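Local atomic coordinates of GAF domain/HD domain protein (Geobacter sulfurreducens, PDB entry 3EEA), a protein that is of unknown function in this GAF-domain fragment, though the full-length protein, which also carries an HD-type domain, may have phosphatase activity. Residues A[27-32]-A[137-142]; A[49-54]-A[60-65]; A[87-92]-A[128-133]. One frame throughout, in Å; residues are numbered along the deposited sequence.

Interaction 1: residues A[27-32]-A[137-142]; sequences KLVKTR and DAETAI
Leu28 and Ile142 form the apolar pair of this contact. They meet through single methyl groups, CD1 of Leu28 standing 4.2 Å from CG2 of Ile142, with the two side chains crossing at about a right angle. Ile142 places CG2 anti to its own backbone N, while its longer CG1 branch lies beside that N, and it is the short branch that makes the touch. Val29 instead packs a methyl against an acidic chain: its CG1 sits against Glu139 from CB to the carboxylate, 4.1 Å from CG of Glu139 and 4.0 Å from its OE2, the two side chains crossing obliquely. The methyl therefore packs on the length of the acidic side chain and not on one atom.

Helix 14-28 ends at Leu28, Val29 is the first residue to leave helical backbone angles (phi/psi -136/127°), and the chain then runs into strand 33-39 of the antiparallel GAF sheet. The contact thus sets the end of helix 14-28 beside the opening turns of the C-terminal helix 137-158, whose residues Ile143 and Leu146 continue the packing on Val29 and Leu28. Leu28 also packs on Leu28 of the second subunit, so this helix end borders the dimer interface.

The polar link across the contact runs through water. One water accepts from Lys30 N at 3.0 Å and donates to Glu139 OE2 at a short 2.5 Å, bridging the loop backbone to the helix side chain. Engagement of both carboxylate oxygens probably limits the rotation of the group, for the other one, OE1, accepts from Ser136 N and forms a salt bridge with Arg128, which also donates to Lys30 O.

Interaction 2: residues A[49-54]-A[60-65]; sequences ARSTGL and PVFREM
Across this contact the Phe62 ring packs on backbone and on the CB of Ser51, at a place where strand 46-52 bulges. Ala49 and Arg50 both lie opposite Val36 of strand 33-39, a classic beta bulge, and the ring rests against the chain at and just after it. CZ of Phe62 comes within 3.8 Å of Ala49 N and 3.6 Å of Arg50 C, both met obliquely.

Ser51 makes a CH-pi contact. Its CB sits 3.9 Å from the centroid of the Phe62 ring and 15° off the ring normal, over one face, displaced toward the rim on the side of CD2 and CE2. The hydroxyl stays by the same rim, OG being 3.7 Å from CD2 of Phe62, because the first torsion places it between the backbone N and the carbonyl carbon of Ser51.

Leu54 supplies the apolar side-chain contact. Its CD1 reaches 3.5 Å from CB of Phe62, near the root of the ring, and the two side chains cross at about a right angle. Phe62 reaches the strand because its CG is anti to the backbone N (chi1 171°), which carries the ring out from the helix toward Ser51. The ring also meets Tyr37 edge-to-face, adding an aromatic partner from the neighbouring strand.

The axes of strand 49-52 and helix 60-64 run nearly antiparallel, at 158°, with a closest approach of 9.3 Å, helix 59-64 lying over the outermost strand 46-52. Leu54 and Met65 line the pocket occupied by a polyether, probably from the crystallisation liquor; this packing of helix on sheet beside it is consistent with the position of the ligand pocket in GAF domains.

Interaction 3: residues A[87-92]-A[128-133]; sequences LTDPGS and RTRDNP
The carbonyl oxygen of Thr88 takes a nearly linear bond from Arg130. NE of Arg130 lies 2.7 Å from Thr88 O with an N-H...O angle of 177°, in the carbonyl plane and in the plane of the guanidinium. NH2 of Arg130 adds a second, weak and more bent bond to the same oxygen at 3.3 Å. One acceptor thus meets two donors along the edge of the guanidinium. The bend of the Arg130 chain at chi3 (74°) turns that edge to the loop.

Asp89 comes over a face instead. Its carboxylate stacks on the guanidinium, the planes 18° apart, with OD1 above the centre of the group and 3.7 Å from NH2 of Arg130. This is a long salt bridge of charges alone, since no N-H points at the oxygen. OD2 of Asp89 accepts from Ser92 OG at 2.8 Å, from above the carboxylate plane; Ser92 N also donates to Asp89 O. With an alanine in place of Asp89, the Arg130 charge would probably lose its stacked countercharge and Ser92 OG its acceptor.

Arg130 sits on the type I turn from Thr129 to Asn132, closed by Asn132 N bonding to Thr129 O at 3.1 Å. Thr129 OG1 donates to Asp131 OD1, and Arg128 NH1 to Pro133 O, while Arg128 also reaches Lys30 O and Glu139. Between the two loops, direction comes from the bonds to Thr88 O, whereas the partly exposed Asp89 probably contributes a weaker, less directional electrostatic pull.

How the interactions relate
The three contacts differ in burial and chemistry. Each holds one buried residue, Val29, Phe62 and Pro90 in turn. Interactions 1 and 2 are mainly packing contacts; interaction 2 is a surface contact at the sheet edge, whereas interaction 1 is partly buried beside the dimer interface. Interaction 3 lies farthest from the chain centre, about 16 Å between centres, and relies on charge and hydrogen bonding between loops. Interactions 1 and 3 touch, chiefly through Arg128; strand 119-129 and helix 137-158 follow each other in the chain. Interactions 2 and 3 reach the same sheet without touching, their nearest atoms about 10 Å apart, and both are nested in the chain loop closed by interaction 1.

Interaction 1: residues A[27-32]-A[137-142]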
loop_
_atom_site.group_PDB
_atom_site.type_symbol
_atom_site.label_atom_id
_atom_site.label_comp_id
_atom_site.label_asym_id
_atom_site.label_seq_id
_atom_site.Cartn_x
_atom_site.Cartn_y
_atom_site.Cartn_z
ATOM N N LYS A 27 4.408 -4.952 8.173
ATOM C CA LYS A 27 5.684 -5.077 7.475
ATOM C C LYS A 27 6.402 -3.745 7.289
ATOM O O LYS A 27 7.656 -3.702 7.195
ATOM C CB LYS A 27 5.463 -5.726 6.140
ATOM C CG LYS A 27 5.119 -7.198 6.245
ATOM C CD LYS A 27 5.118 -7.760 4.866
ATOM C CE LYS A 27 4.553 -9.135 4.848
ATOM N NZ LYS A 27 4.686 -9.584 3.447
ATOM N N LEU A 28 5.649 -2.653 7.228
ATOM C CA LEU A 28 6.264 -1.345 6.986
ATOM C C LEU A 28 6.590 -0.564 8.255
ATOM O O LEU A 28 7.445 0.307 8.230
ATOM C CB LEU A 28 5.313 -0.481 6.125
ATOM C CG LEU A 28 5.226 -0.963 4.681
ATOM C CD1 LEU A 28 4.187 -0.185 3.917
ATOM C CD2 LEU A 28 6.654 -0.929 4.031
ATOM N N VAL A 29 5.860 -0.830 9.337
ATOM C CA VAL A 29 5.984 -0.048 10.566
ATOM C C VAL A 29 6.007 -1.031 11.704
ATOM O O VAL A 29 5.144 -1.883 11.797
ATOM C CB VAL A 29 4.795 0.949 10.731
ATOM C CG1 VAL A 29 4.914 1.746 12.069
ATOM C CG2 VAL A 29 4.685 1.945 9.539
ATOM N N LYS A 30 7.022 -0.951 12.564
ATOM C CA LYS A 30 7.114 -1.850 13.740
ATOM C C LYS A 30 5.946 -1.563 14.694
ATOM O O LYS A 30 5.729 -0.422 15.135
ATOM C CB LYS A 30 8.466 -1.679 14.461
ATOM C CG LYS A 30 9.618 -2.165 13.599
ATOM C CD LYS A 30 11.015 -2.001 14.252
ATOM C CE LYS A 30 12.144 -2.539 13.328
ATOM N NZ LYS A 30 13.513 -2.363 13.941
ATOM N N THR A 31 5.171 -2.601 14.991
ATOM C CA THR A 31 3.994 -2.459 15.836
ATOM C C THR A 31 3.790 -3.734 16.659
ATOM O O THR A 31 4.188 -4.836 16.226
ATOM C CB THR A 31 2.706 -2.257 14.942
ATOM O OG1 THR A 31 2.385 -3.487 14.266
ATOM C CG2 THR A 31 2.920 -1.221 13.906
ATOM N N ARG A 32 3.195 -3.610 17.836
ATOM C CA ARG A 32 2.791 -4.787 18.593
ATOM C C ARG A 32 1.505 -5.409 18.019
ATOM O O ARG A 32 1.380 -6.643 17.826
ATOM C CB ARG A 32 2.624 -4.373 20.024
ATOM C CG ARG A 32 2.247 -5.461 20.997
ATOM C CD ARG A 32 1.976 -4.845 22.320
ATOM N NE ARG A 32 1.473 -5.830 23.262
ATOM C CZ ARG A 32 2.257 -6.639 23.980
ATOM N NH1 ARG A 32 3.585 -6.608 23.826
ATOM N NH2 ARG A 32 1.709 -7.506 24.822
ATOM N N ASP A 137 6.360 11.136 12.774
ATOM C CA ASP A 137 5.639 11.751 11.673
ATOM C C ASP A 137 5.865 10.940 10.390
ATOM O O ASP A 137 4.943 10.817 9.589
ATOM C CB ASP A 137 6.115 13.169 11.419
ATOM C CG ASP A 137 5.601 14.175 12.480
ATOM O OD1 ASP A 137 5.094 13.772 13.558
ATOM O OD2 ASP A 137 5.788 15.380 12.203
ATOM N N ALA A 138 7.088 10.471 10.151
ATOM C CA ALA A 138 7.373 9.676 8.950
ATOM C C ALA A 138 6.559 8.367 8.876
ATOM O O ALA A 138 5.975 8.026 7.809
ATOM C CB ALA A 138 8.855 9.341 8.850
ATOM N N GLU A 139 6.509 7.666 9.998
ATOM C CA GLU A 139 5.714 6.435 10.104
ATOM C C GLU A 139 4.228 6.738 9.944
ATOM O O GLU A 139 3.500 6.040 9.204
ATOM C CB GLU A 139 5.932 5.763 11.450
ATOM C CG GLU A 139 7.285 5.077 11.576
ATOM C CD GLU A 139 7.615 4.646 13.015
ATOM O OE1 GLU A 139 7.165 5.279 14.007
ATOM O OE2 GLU A 139 8.313 3.627 13.156
ATOM N N THR A 140 3.757 7.803 10.605
ATOM C CA THR A 140 2.363 8.173 10.549
ATOM C C THR A 140 1.939 8.556 9.108
ATOM O O THR A 140 0.802 8.301 8.700
ATOM C CB THR A 140 2.021 9.265 11.609
ATOM O OG1 THR A 140 2.373 8.726 12.902
ATOM C CG2 THR A 140 0.551 9.582 11.600
ATOM N N ALA A 141 2.810 9.210 8.370
ATOM C CA ALA A 141 2.502 9.610 6.993
ATOM C C ALA A 141 2.196 8.371 6.129
ATOM O O ALA A 141 1.217 8.366 5.389
ATOM C CB ALA A 141 3.644 10.385 6.387
ATOM N N ILE A 142 3.052 7.362 6.252
ATOM C CA ILE A 142 2.874 6.068 5.563
ATOM C C ILE A 142 1.560 5.399 5.946
ATOM O O ILE A 142 0.792 4.976 5.068
ATOM C CB ILE A 142 4.045 5.123 5.853
ATOM C CG1 ILE A 142 5.337 5.741 5.266
ATOM C CG2 ILE A 142 3.709 3.721 5.239
ATOM C CD1 ILE A 142 6.612 5.085 5.666
HETATM O O HOH W 1 8.949 1.320 12.321
#

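Interaction 2: residues A[49-54]-A[60-65]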
loop_
_atom_site.group_PDB
_atom_site.type_symbol
_atom_site.label_atom_id
_atom_site.label_comp_id
_atom_site.label_asym_id
_atom_site.label_seq_id
_atom_site.Cartn_x
_atom_site.Cartn_y
_atom_site.Cartn_z
ATOM N N ALA A 49 -13.566 -5.355 13.305
ATOM C CA ALA A 49 -13.529 -5.985 11.952
ATOM C C ALA A 49 -12.446 -7.066 11.907
ATOM O O ALA A 49 -12.733 -8.214 11.655
ATOM C CB ALA A 49 -13.289 -4.936 10.882
ATOM N N ARG A 50 -11.216 -6.692 12.211
ATOM C CA ARG A 50 -10.089 -7.586 12.257
ATOM C C ARG A 50 -8.950 -7.046 13.107
ATOM O O ARG A 50 -8.653 -5.853 13.074
ATOM C CB ARG A 50 -9.581 -7.801 10.851
ATOM C CG ARG A 50 -8.405 -8.735 10.835
ATOM C CD ARG A 50 -8.143 -9.221 9.423
ATOM N NE ARG A 50 -9.183 -10.149 9.001
ATOM C CZ ARG A 50 -9.045 -11.468 9.029
ATOM N NH1 ARG A 50 -7.917 -11.999 9.481
ATOM N NH2 ARG A 50 -10.035 -12.258 8.631
ATOM N N SER A 51 -8.294 -7.928 13.855
ATOM C CA SER A 51 -7.063 -7.590 14.576
ATOM C C SER A 51 -5.930 -8.460 14.119
ATOM O O SER A 51 -6.163 -9.583 13.670
ATOM C CB SER A 51 -7.263 -7.807 16.089
ATOM O OG SER A 51 -7.467 -9.173 16.465
ATOM N N THR A 52 -4.705 -8.011 14.354
ATOM C CA THR A 52 -3.516 -8.760 14.064
ATOM C C THR A 52 -2.517 -8.470 15.154
ATOM O O THR A 52 -2.218 -7.308 15.475
ATOM C CB THR A 52 -2.905 -8.328 12.707
ATOM O OG1 THR A 52 -3.972 -8.114 11.758
ATOM C CG2 THR A 52 -1.936 -9.350 12.226
ATOM N N GLY A 53 -1.960 -9.537 15.716
ATOM C CA GLY A 53 -0.995 -9.435 16.780
ATOM C C GLY A 53 -1.462 -9.290 18.208
ATOM O O GLY A 53 -0.639 -9.065 19.088
ATOM N N LEU A 54 -2.765 -9.359 18.481
ATOM C CA LEU A 54 -3.211 -9.220 19.865
ATOM C C LEU A 54 -2.784 -10.493 20.617
ATOM O O LEU A 54 -2.792 -11.569 20.028
ATOM C CB LEU A 54 -4.740 -9.135 19.952
ATOM C CG LEU A 54 -5.453 -7.860 19.561
ATOM C CD1 LEU A 54 -6.981 -8.055 19.588
ATOM C CD2 LEU A 54 -5.017 -6.724 20.476
ATOM N N PRO A 60 -10.990 -12.637 22.403
ATOM C CA PRO A 60 -12.445 -12.583 22.709
ATOM C C PRO A 60 -12.924 -11.187 23.116
ATOM O O PRO A 60 -14.043 -10.825 22.812
ATOM C CB PRO A 60 -12.614 -13.531 23.902
ATOM C CG PRO A 60 -11.364 -14.348 23.953
ATOM C CD PRO A 60 -10.275 -13.615 23.244
ATOM N N VAL A 61 -12.082 -10.433 23.814
ATOM C CA VAL A 61 -12.394 -9.047 24.197
ATOM C C VAL A 61 -12.560 -8.103 22.982
ATOM O O VAL A 61 -13.558 -7.385 22.858
ATOM C CB VAL A 61 -11.294 -8.471 25.115
ATOM C CG1 VAL A 61 -11.528 -6.965 25.370
ATOM C CG2 VAL A 61 -11.222 -9.276 26.427
ATOM N N PHE A 62 -11.563 -8.108 22.097
ATOM C CA PHE A 62 -11.663 -7.407 20.824
ATOM C C PHE A 62 -12.948 -7.767 20.074
ATOM O O PHE A 62 -13.668 -6.882 19.621
ATOM C CB PHE A 62 -10.443 -7.724 19.938
ATOM C CG PHE A 62 -10.581 -7.218 18.535
ATOM C CD1 PHE A 62 -10.546 -5.855 18.290
ATOM C CD2 PHE A 62 -10.824 -8.078 17.481
ATOM C CE1 PHE A 62 -10.690 -5.344 17.031
ATOM C CE2 PHE A 62 -11.008 -7.578 16.203
ATOM C CZ PHE A 62 -10.928 -6.193 15.968
ATOM N N ARG A 63 -13.233 -9.056 19.937
ATOM C CA ARG A 63 -14.337 -9.481 19.071
ATOM C C ARG A 63 -15.713 -9.106 19.624
ATOM O O ARG A 63 -16.659 -8.950 18.846
ATOM C CB ARG A 63 -14.277 -10.958 18.782
ATOM C CG ARG A 63 -13.053 -11.366 18.001
ATOM C CD ARG A 63 -13.384 -12.383 16.917
ATOM N NE ARG A 63 -12.990 -13.699 17.355
ATOM C CZ ARG A 63 -12.055 -14.455 16.792
ATOM N NH1 ARG A 63 -11.387 -14.056 15.707
ATOM N NH2 ARG A 63 -11.791 -15.643 17.325
ATOM N N GLU A 64 -15.830 -8.916 20.922
ATOM C CA GLU A 64 -17.134 -8.642 21.507
ATOM C C GLU A 64 -17.382 -7.192 21.917
ATOM O O GLU A 64 -18.480 -6.876 22.353
ATOM C CB GLU A 64 -17.345 -9.531 22.724
ATOM C CG GLU A 64 -16.606 -9.147 23.967
ATOM C CD GLU A 64 -16.735 -10.267 25.003
ATOM O OE1 GLU A 64 -17.377 -11.279 24.692
ATOM O OE2 GLU A 64 -16.230 -10.147 26.122
ATOM N N MET A 65 -16.378 -6.344 21.850
ATOM C CA MET A 65 -16.445 -4.976 22.427
ATOM C C MET A 65 -16.615 -3.872 21.347
ATOM O O MET A 65 -15.634 -3.421 20.735
ATOM C CB MET A 65 -15.184 -4.750 23.272
ATOM C CG MET A 65 -15.056 -3.400 23.971
ATOM S SD MET A 65 -13.530 -3.140 24.951
ATOM C CE MET A 65 -12.209 -3.156 23.697
#

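Interaction 3: residues A[87-92]-A[128-133]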
loop_
_atom_site.group_PDB
_atom_site.type_symbol
_atom_site.label_atom_id
_atom_site.label_comp_id
_atom_site.label_asym_id
_atom_site.label_seq_id
_atom_site.Cartn_x
_atom_site.Cartn_y
_atom_site.Cartn_z
ATOM N N LEU A 87 -2.048 8.620 21.518
ATOM C CA LEU A 87 -1.856 8.684 22.958
ATOM C C LEU A 87 -0.569 8.014 23.318
ATOM O O LEU A 87 -0.420 6.805 23.087
ATOM C CB LEU A 87 -2.971 7.955 23.670
ATOM C CG LEU A 87 -4.310 8.633 23.673
ATOM C CD1 LEU A 87 -5.273 7.766 24.441
ATOM C CD2 LEU A 87 -4.202 10.054 24.299
ATOM N N THR A 88 0.350 8.784 23.900
ATOM C CA THR A 88 1.632 8.230 24.286
ATOM C C THR A 88 1.618 7.733 25.732
ATOM O O THR A 88 2.545 7.048 26.135
ATOM C CB THR A 88 2.799 9.224 24.037
ATOM O OG1 THR A 88 2.603 10.395 24.817
ATOM C CG2 THR A 88 2.876 9.601 22.538
ATOM N N ASP A 89 0.559 8.045 26.481
ATOM C CA ASP A 89 0.404 7.602 27.865
ATOM C C ASP A 89 -1.085 7.314 28.152
ATOM O O ASP A 89 -1.761 8.058 28.880
ATOM C CB ASP A 89 0.968 8.673 28.813
ATOM C CG ASP A 89 1.197 8.161 30.240
ATOM O OD1 ASP A 89 1.014 6.952 30.534
ATOM O OD2 ASP A 89 1.564 8.997 31.093
ATOM N N PRO A 90 -1.612 6.232 27.560
ATOM C CA PRO A 90 -3.035 5.957 27.711
ATOM C C PRO A 90 -3.444 5.693 29.155
ATOM O O PRO A 90 -4.520 6.124 29.567
ATOM C CB PRO A 90 -3.263 4.710 26.835
ATOM C CG PRO A 90 -2.087 4.633 25.937
ATOM C CD PRO A 90 -0.947 5.250 26.688
ATOM N N GLY A 91 -2.588 5.004 29.909
ATOM C CA GLY A 91 -2.836 4.741 31.328
ATOM C C GLY A 91 -3.395 5.935 32.097
ATOM O O GLY A 91 -4.355 5.806 32.875
ATOM N N SER A 92 -2.816 7.106 31.854
ATOM C CA SER A 92 -3.149 8.301 32.611
ATOM C C SER A 92 -4.025 9.278 31.836
ATOM O O SER A 92 -4.086 10.444 32.170
ATOM C CB SER A 92 -1.849 8.999 33.004
ATOM O OG SER A 92 -1.070 9.249 31.850
ATOM N N ARG A 128 2.235 0.060 20.066
ATOM C CA ARG A 128 3.459 -0.573 20.537
ATOM C C ARG A 128 3.770 -0.182 21.987
ATOM O O ARG A 128 3.158 0.753 22.554
ATOM C CB ARG A 128 4.630 -0.382 19.571
ATOM C CG ARG A 128 4.875 0.893 19.116
ATOM C CD ARG A 128 5.791 0.802 17.881
ATOM N NE ARG A 128 6.424 2.058 17.705
ATOM C CZ ARG A 128 6.909 2.593 16.584
ATOM N NH1 ARG A 128 7.418 3.790 16.705
ATOM N NH2 ARG A 128 6.876 2.020 15.398
ATOM N N THR A 129 4.668 -0.949 22.622
ATOM C CA THR A 129 4.910 -0.740 24.044
ATOM C C THR A 129 5.598 0.571 24.197
ATOM O O THR A 129 6.342 0.982 23.304
ATOM C CB THR A 129 5.719 -1.883 24.672
ATOM O OG1 THR A 129 6.891 -2.119 23.885
ATOM C CG2 THR A 129 4.853 -3.155 24.697
ATOM N N ARG A 130 5.321 1.233 25.318
ATOM C CA ARG A 130 5.762 2.597 25.590
ATOM C C ARG A 130 7.260 2.777 25.840
ATOM O O ARG A 130 7.718 3.911 25.942
ATOM C CB ARG A 130 5.049 3.149 26.830
ATOM C CG ARG A 130 3.571 3.353 26.675
ATOM C CD ARG A 130 2.990 3.956 27.943
ATOM N NE ARG A 130 3.354 5.370 28.043
ATOM C CZ ARG A 130 4.077 5.934 29.010
ATOM N NH1 ARG A 130 4.545 5.236 30.027
ATOM N NH2 ARG A 130 4.328 7.235 28.946
ATOM N N ASP A 131 7.999 1.691 25.991
ATOM C CA ASP A 131 9.471 1.786 26.110
ATOM C C ASP A 131 10.127 1.978 24.723
ATOM O O ASP A 131 11.293 2.341 24.640
ATOM C CB ASP A 131 10.063 0.575 26.849
ATOM C CG ASP A 131 9.623 -0.735 26.263
ATOM O OD1 ASP A 131 8.594 -0.736 25.568
ATOM O OD2 ASP A 131 10.267 -1.766 26.512
ATOM N N ASN A 132 9.359 1.756 23.656
ATOM C CA ASN A 132 9.763 2.074 22.288
ATOM C C ASN A 132 9.446 3.516 21.950
ATOM O O ASN A 132 8.602 4.124 22.585
ATOM C CB ASN A 132 9.025 1.181 21.291
ATOM C CG ASN A 132 9.469 -0.255 21.368
ATOM O OD1 ASN A 132 10.611 -0.574 21.040
ATOM N ND2 ASN A 132 8.574 -1.136 21.808
ATOM N N PRO A 133 10.133 4.086 20.950
ATOM C CA PRO A 133 9.774 5.459 20.574
ATOM C C PRO A 133 8.350 5.493 20.066
ATOM O O PRO A 133 7.898 4.493 19.496
ATOM C CB PRO A 133 10.719 5.771 19.419
ATOM C CG PRO A 133 11.843 4.780 19.549
ATOM C CD PRO A 133 11.243 3.555 20.135
#